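Local coordinates for protein thioredoxin (Thermosipho africanus, PDB 6MOS) that probably acts as a dithiol-disulfide oxidoreductase of the thioredoxin family in a thermophilic bacterium, at residues M44-I57 with F98-L111. Sequence-based numbering, arbitrary orientation.
Sequences MLPKIQTIAKNFDI and FSISEVINTIERYL
E102 O is gripped twice within helix 100-111, by T106 N and by T106 OG1 (3.1 Å from OG1 to O), which reach it from opposite faces of its carbonyl plane; the same helix packs I100, I104 and I107 against I51 and F55. The two helices belong to one layer of the thioredoxin fold: I48 rests on Y32 and I107 on I30, both of strand 29-34. Their axes approach to 10.9 Å at 14°, nearly parallel, and two knobs-into-holes interlock them in opposite senses. I100 fills the hole formed by M44, K47, I48 and I51, meeting I51 tip to tip; CG1 of I100 and CD1 of I51 are only 3.5 Å apart, tighter than usual for carbons. F55 enters the second hole, among I104, I107, E108 and L111. With CG anti to the carbonyl carbon and beside the backbone N (chi1 -68°), the F55 ring takes I107 CG2 over the centre of one face, 3.9 Å from its centroid and 9° off the normal, a CH-pi contact. I104 CG2 meets the ring edge, while F55 CZ touches E108 CG at 3.6 Å. Cutting the F55 side chain back to an alanine here is likely to open a gap among these four side chains and leave I107 CG2 without its aromatic face. Near the C38-C41 disulfide, M44 makes an oblique Met-aromatic contact, its SD lying 3.8 Å from F98 CE2.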
loop_
_atom_site.group_PDB
_atom_site.type_symbol
_atom_site.label_atom_id
_atom_site.label_comp_id
_atom_site.label_asym_id
_atom_site.label_seq_id
_atom_site.Cartn_x
_atom_site.Cartn_y
_atom_site.Cartn_z
ATOM N N MET A 44 -8.065 -6.593 4.566
ATOM C CA MET A 44 -7.486 -6.126 3.309
ATOM C C MET A 44 -6.110 -6.724 3.056
ATOM O O MET A 44 -5.698 -6.833 1.893
ATOM C CB MET A 44 -7.411 -4.593 3.318
ATOM C CG MET A 44 -6.990 -3.950 2.010
ATOM S SD MET A 44 -6.827 -2.159 2.156
ATOM C CE MET A 44 -8.538 -1.678 2.432
ATOM N N LEU A 45 -5.412 -7.131 4.121
ATOM C CA LEU A 45 -4.032 -7.599 3.998
ATOM C C LEU A 45 -3.873 -8.756 3.015
ATOM O O LEU A 45 -2.979 -8.685 2.159
ATOM C CB LEU A 45 -3.499 -7.967 5.383
ATOM C CG LEU A 45 -2.076 -8.536 5.371
ATOM C CD1 LEU A 45 -1.137 -7.520 4.764
ATOM C CD2 LEU A 45 -1.657 -8.901 6.773
ATOM N N PRO A 46 -4.664 -9.832 3.079
ATOM C CA PRO A 46 -4.468 -10.899 2.084
ATOM C C PRO A 46 -4.787 -10.459 0.667
ATOM O O PRO A 46 -4.152 -10.942 -0.280
ATOM C CB PRO A 46 -5.407 -12.012 2.569
ATOM C CG PRO A 46 -6.406 -11.331 3.403
ATOM C CD PRO A 46 -5.701 -10.197 4.061
ATOM N N LYS A 47 -5.739 -9.543 0.491
ATOM C CA LYS A 47 -6.015 -9.021 -0.840
ATOM C C LYS A 47 -4.815 -8.258 -1.376
ATOM O O LYS A 47 -4.387 -8.474 -2.514
ATOM C CB LYS A 47 -7.243 -8.115 -0.810
ATOM C CG LYS A 47 -8.485 -8.709 -0.155
ATOM C CD LYS A 47 -9.617 -7.683 -0.170
ATOM C CE LYS A 47 -10.872 -8.171 0.552
ATOM N NZ LYS A 47 -11.612 -9.188 -0.246
ATOM N N ILE A 48 -4.267 -7.344 -0.569
ATOM C CA ILE A 48 -3.167 -6.524 -1.063
ATOM C C ILE A 48 -1.944 -7.391 -1.321
ATOM O O ILE A 48 -1.197 -7.151 -2.276
ATOM C CB ILE A 48 -2.875 -5.356 -0.095
ATOM C CG1 ILE A 48 -1.923 -4.344 -0.741
ATOM C CG2 ILE A 48 -2.303 -5.831 1.229
ATOM C CD1 ILE A 48 -2.558 -3.564 -1.887
ATOM N N GLN A 49 -1.746 -8.435 -0.515
ATOM C CA GLN A 49 -0.641 -9.357 -0.760
ATOM C C GLN A 49 -0.827 -10.105 -2.071
ATOM O O GLN A 49 0.133 -10.295 -2.830
ATOM C CB GLN A 49 -0.523 -10.337 0.401
ATOM C CG GLN A 49 -0.011 -9.694 1.658
ATOM C CD GLN A 49 0.321 -10.706 2.728
ATOM O OE1 GLN A 49 1.333 -10.580 3.417
ATOM N NE2 GLN A 49 -0.533 -11.718 2.878
ATOM N N THR A 50 -2.054 -10.535 -2.354
ATOM C CA THR A 50 -2.319 -11.230 -3.603
ATOM C C THR A 50 -2.119 -10.304 -4.793
ATOM O O THR A 50 -1.511 -10.699 -5.793
ATOM C CB THR A 50 -3.735 -11.801 -3.571
ATOM O OG1 THR A 50 -3.762 -12.938 -2.696
ATOM C CG2 THR A 50 -4.191 -12.208 -4.967
ATOM N N ILE A 51 -2.607 -9.064 -4.686
ATOM C CA ILE A 51 -2.376 -8.057 -5.722
ATOM C C ILE A 51 -0.889 -7.940 -6.028
ATOM O O ILE A 51 -0.475 -7.907 -7.194
ATOM C CB ILE A 51 -2.960 -6.702 -5.283
ATOM C CG1 ILE A 51 -4.483 -6.771 -5.221
ATOM C CG2 ILE A 51 -2.520 -5.585 -6.216
ATOM C CD1 ILE A 51 -5.087 -5.695 -4.341
ATOM N N ALA A 52 -0.064 -7.871 -4.980
ATOM C CA ALA A 52 1.375 -7.707 -5.174
ATOM C C ALA A 52 1.975 -8.923 -5.867
ATOM O O ALA A 52 2.768 -8.792 -6.809
ATOM C CB ALA A 52 2.057 -7.458 -3.828
ATOM N N LYS A 53 1.600 -10.121 -5.413
ATOM C CA LYS A 53 2.037 -11.345 -6.076
ATOM C C LYS A 53 1.550 -11.389 -7.519
ATOM O O LYS A 53 2.271 -11.843 -8.415
ATOM C CB LYS A 53 1.531 -12.558 -5.293
ATOM C CG LYS A 53 1.913 -13.901 -5.891
ATOM C CD LYS A 53 0.724 -14.858 -5.925
ATOM C CE LYS A 53 1.158 -16.300 -6.217
ATOM N NZ LYS A 53 2.189 -16.427 -7.296
ATOM N N ASN A 54 0.329 -10.904 -7.763
ATOM C CA ASN A 54 -0.250 -10.938 -9.102
ATOM C C ASN A 54 0.515 -10.058 -10.081
ATOM O O ASN A 54 0.560 -10.363 -11.279
ATOM C CB ASN A 54 -1.705 -10.497 -9.041
ATOM C CG ASN A 54 -2.586 -11.301 -9.950
ATOM O OD1 ASN A 54 -3.061 -12.377 -9.580
ATOM N ND2 ASN A 54 -2.813 -10.790 -11.157
ATOM N N PHE A 55 1.107 -8.963 -9.603
ATOM C CA PHE A 55 1.865 -8.049 -10.447
ATOM C C PHE A 55 3.369 -8.175 -10.251
ATOM O O PHE A 55 4.122 -7.380 -10.826
ATOM C CB PHE A 55 1.439 -6.600 -10.190
ATOM C CG PHE A 55 0.043 -6.283 -10.635
ATOM C CD1 PHE A 55 -0.218 -5.948 -11.951
ATOM C CD2 PHE A 55 -1.010 -6.295 -9.732
ATOM C CE1 PHE A 55 -1.500 -5.643 -12.361
ATOM C CE2 PHE A 55 -2.301 -5.992 -10.134
ATOM C CZ PHE A 55 -2.547 -5.665 -11.452
ATOM N N ASP A 56 3.823 -9.143 -9.454
ATOM C CA ASP A 56 5.240 -9.317 -9.150
ATOM C C ASP A 56 5.856 -8.022 -8.632
ATOM O O ASP A 56 6.918 -7.590 -9.079
ATOM C CB ASP A 56 6.000 -9.831 -10.370
ATOM C CG ASP A 56 5.489 -11.165 -10.841
ATOM O OD1 ASP A 56 5.800 -12.174 -10.176
ATOM O OD2 ASP A 56 4.778 -11.205 -11.869
ATOM N N ILE A 57 5.166 -7.385 -7.686
ATOM C CA ILE A 57 5.642 -6.160 -7.054
ATOM C C ILE A 57 5.985 -6.475 -5.605
ATOM O O ILE A 57 5.212 -7.151 -4.916
ATOM C CB ILE A 57 4.592 -5.039 -7.149
ATOM C CG1 ILE A 57 4.429 -4.577 -8.599
ATOM C CG2 ILE A 57 4.963 -3.861 -6.245
ATOM C CD1 ILE A 57 3.310 -3.557 -8.771
ATOM N N PHE A 98 -10.912 4.574 0.725
ATOM C CA PHE A 98 -10.543 3.966 -0.545
ATOM C C PHE A 98 -10.935 2.496 -0.514
ATOM O O PHE A 98 -11.016 1.883 0.557
ATOM C CB PHE A 98 -9.044 4.113 -0.823
ATOM C CG PHE A 98 -8.177 3.306 0.093
ATOM C CD1 PHE A 98 -7.816 3.793 1.347
ATOM C CD2 PHE A 98 -7.696 2.067 -0.303
ATOM C CE1 PHE A 98 -7.003 3.051 2.179
ATOM C CE2 PHE A 98 -6.884 1.314 0.539
ATOM C CZ PHE A 98 -6.537 1.811 1.777
ATOM N N SER A 99 -11.190 1.945 -1.698
ATOM C CA SER A 99 -11.472 0.530 -1.868
ATOM C C SER A 99 -10.262 -0.164 -2.470
ATOM O O SER A 99 -9.402 0.471 -3.087
ATOM C CB SER A 99 -12.687 0.310 -2.774
ATOM O OG SER A 99 -12.410 0.778 -4.085
ATOM N N ILE A 100 -10.215 -1.488 -2.315
ATOM C CA ILE A 100 -9.075 -2.224 -2.853
ATOM C C ILE A 100 -9.065 -2.171 -4.376
ATOM O O ILE A 100 -7.998 -2.268 -4.986
ATOM C CB ILE A 100 -9.072 -3.669 -2.316
ATOM C CG1 ILE A 100 -7.706 -4.311 -2.501
ATOM C CG2 ILE A 100 -10.129 -4.518 -2.991
ATOM C CD1 ILE A 100 -6.658 -3.760 -1.556
ATOM N N SER A 101 -10.226 -1.956 -5.011
ATOM C CA SER A 101 -10.251 -1.853 -6.469
ATOM C C SER A 101 -9.505 -0.617 -6.970
ATOM O O SER A 101 -8.889 -0.664 -8.045
ATOM C CB SER A 101 -11.695 -1.842 -6.970
ATOM O OG SER A 101 -12.417 -0.773 -6.399
ATOM N N GLU A 102 -9.543 0.487 -6.215
ATOM C CA GLU A 102 -8.787 1.679 -6.600
ATOM C C GLU A 102 -7.297 1.389 -6.656
ATOM O O GLU A 102 -6.597 1.893 -7.540
ATOM C CB GLU A 102 -9.034 2.826 -5.626
ATOM C CG GLU A 102 -10.481 3.204 -5.422
ATOM C CD GLU A 102 -10.619 4.298 -4.392
ATOM O OE1 GLU A 102 -9.723 5.168 -4.326
ATOM O OE2 GLU A 102 -11.605 4.282 -3.633
ATOM N N VAL A 103 -6.792 0.590 -5.711
ATOM C CA VAL A 103 -5.375 0.244 -5.701
ATOM C C VAL A 103 -5.010 -0.552 -6.946
ATOM O O VAL A 103 -4.015 -0.263 -7.621
ATOM C CB VAL A 103 -5.021 -0.532 -4.419
ATOM C CG1 VAL A 103 -3.533 -0.900 -4.413
ATOM C CG2 VAL A 103 -5.383 0.304 -3.200
ATOM N N ILE A 104 -5.809 -1.571 -7.268
ATOM C CA ILE A 104 -5.540 -2.358 -8.468
ATOM C C ILE A 104 -5.579 -1.470 -9.700
ATOM O O ILE A 104 -4.722 -1.574 -10.592
ATOM C CB ILE A 104 -6.536 -3.526 -8.586
ATOM C CG1 ILE A 104 -6.339 -4.506 -7.430
ATOM C CG2 ILE A 104 -6.349 -4.243 -9.924
ATOM C CD1 ILE A 104 -7.449 -5.529 -7.296
ATOM N N ASN A 105 -6.570 -0.576 -9.769
ATOM C CA ASN A 105 -6.712 0.277 -10.941
ATOM C C ASN A 105 -5.499 1.181 -11.120
ATOM O O ASN A 105 -5.037 1.392 -12.247
ATOM C CB ASN A 105 -7.990 1.101 -10.829
ATOM C CG ASN A 105 -8.553 1.463 -12.174
ATOM O OD1 ASN A 105 -8.551 2.633 -12.563
ATOM N ND2 ASN A 105 -9.027 0.457 -12.907
ATOM N N THR A 106 -4.962 1.719 -10.019
ATOM C CA THR A 106 -3.794 2.588 -10.120
ATOM C C THR A 106 -2.571 1.804 -10.572
ATOM O O THR A 106 -1.792 2.285 -11.408
ATOM C CB THR A 106 -3.525 3.281 -8.779
ATOM O OG1 THR A 106 -4.619 4.149 -8.458
ATOM C CG2 THR A 106 -2.244 4.098 -8.833
ATOM N N ILE A 107 -2.392 0.593 -10.037
ATOM C CA ILE A 107 -1.260 -0.232 -10.444
ATOM C C ILE A 107 -1.354 -0.557 -11.929
ATOM O O ILE A 107 -0.361 -0.472 -12.662
ATOM C CB ILE A 107 -1.185 -1.506 -9.579
ATOM C CG1 ILE A 107 -0.945 -1.136 -8.120
ATOM C CG2 ILE A 107 -0.096 -2.434 -10.074
ATOM C CD1 ILE A 107 -0.758 -2.336 -7.189
ATOM N N GLU A 108 -2.557 -0.889 -12.406
ATOM C CA GLU A 108 -2.708 -1.229 -13.819
ATOM C C GLU A 108 -2.473 -0.020 -14.714
ATOM O O GLU A 108 -1.745 -0.116 -15.714
ATOM C CB GLU A 108 -4.086 -1.838 -14.069
ATOM C CG GLU A 108 -4.129 -3.305 -13.698
ATOM C CD GLU A 108 -5.412 -3.995 -14.110
ATOM O OE1 GLU A 108 -6.443 -3.304 -14.255
ATOM O OE2 GLU A 108 -5.384 -5.234 -14.286
ATOM N N ARG A 109 -3.053 1.129 -14.366
ATOM C CA ARG A 109 -2.846 2.329 -15.171
ATOM C C ARG A 109 -1.378 2.726 -15.205
ATOM O O ARG A 109 -0.852 3.097 -16.263
ATOM C CB ARG A 109 -3.692 3.486 -14.639
ATOM C CG ARG A 109 -5.198 3.307 -14.785
ATOM C CD ARG A 109 -5.905 4.652 -14.896
ATOM N NE ARG A 109 -5.297 5.667 -14.038
ATOM C CZ ARG A 109 -5.587 5.831 -12.750
ATOM N NH1 ARG A 109 -6.472 5.037 -12.162
ATOM N NH2 ARG A 109 -4.980 6.783 -12.048
ATOM N N TYR A 110 -0.693 2.657 -14.054
ATOM C CA TYR A 110 0.720 3.019 -14.031
ATOM C C TYR A 110 1.546 2.080 -14.899
ATOM O O TYR A 110 2.439 2.523 -15.634
ATOM C CB TYR A 110 1.256 3.022 -12.598
ATOM C CG TYR A 110 2.688 3.513 -12.530
ATOM C CD1 TYR A 110 2.982 4.868 -12.649
ATOM C CD2 TYR A 110 3.740 2.625 -12.372
ATOM C CE1 TYR A 110 4.275 5.321 -12.597
ATOM C CE2 TYR A 110 5.049 3.072 -12.317
ATOM C CZ TYR A 110 5.306 4.421 -12.426
ATOM O OH TYR A 110 6.604 4.863 -12.368
ATOM N N LEU A 111 1.261 0.778 -14.840
ATOM C CA LEU A 111 2.020 -0.158 -15.668
ATOM C C LEU A 111 1.699 0.033 -17.144
ATOM O O LEU A 111 2.587 -0.096 -18.000
ATOM C CB LEU A 111 1.744 -1.595 -15.230
ATOM C CG LEU A 111 2.413 -1.951 -13.897
ATOM C CD1 LEU A 111 2.006 -3.335 -13.430
ATOM C CD2 LEU A 111 3.927 -1.853 -14.018
#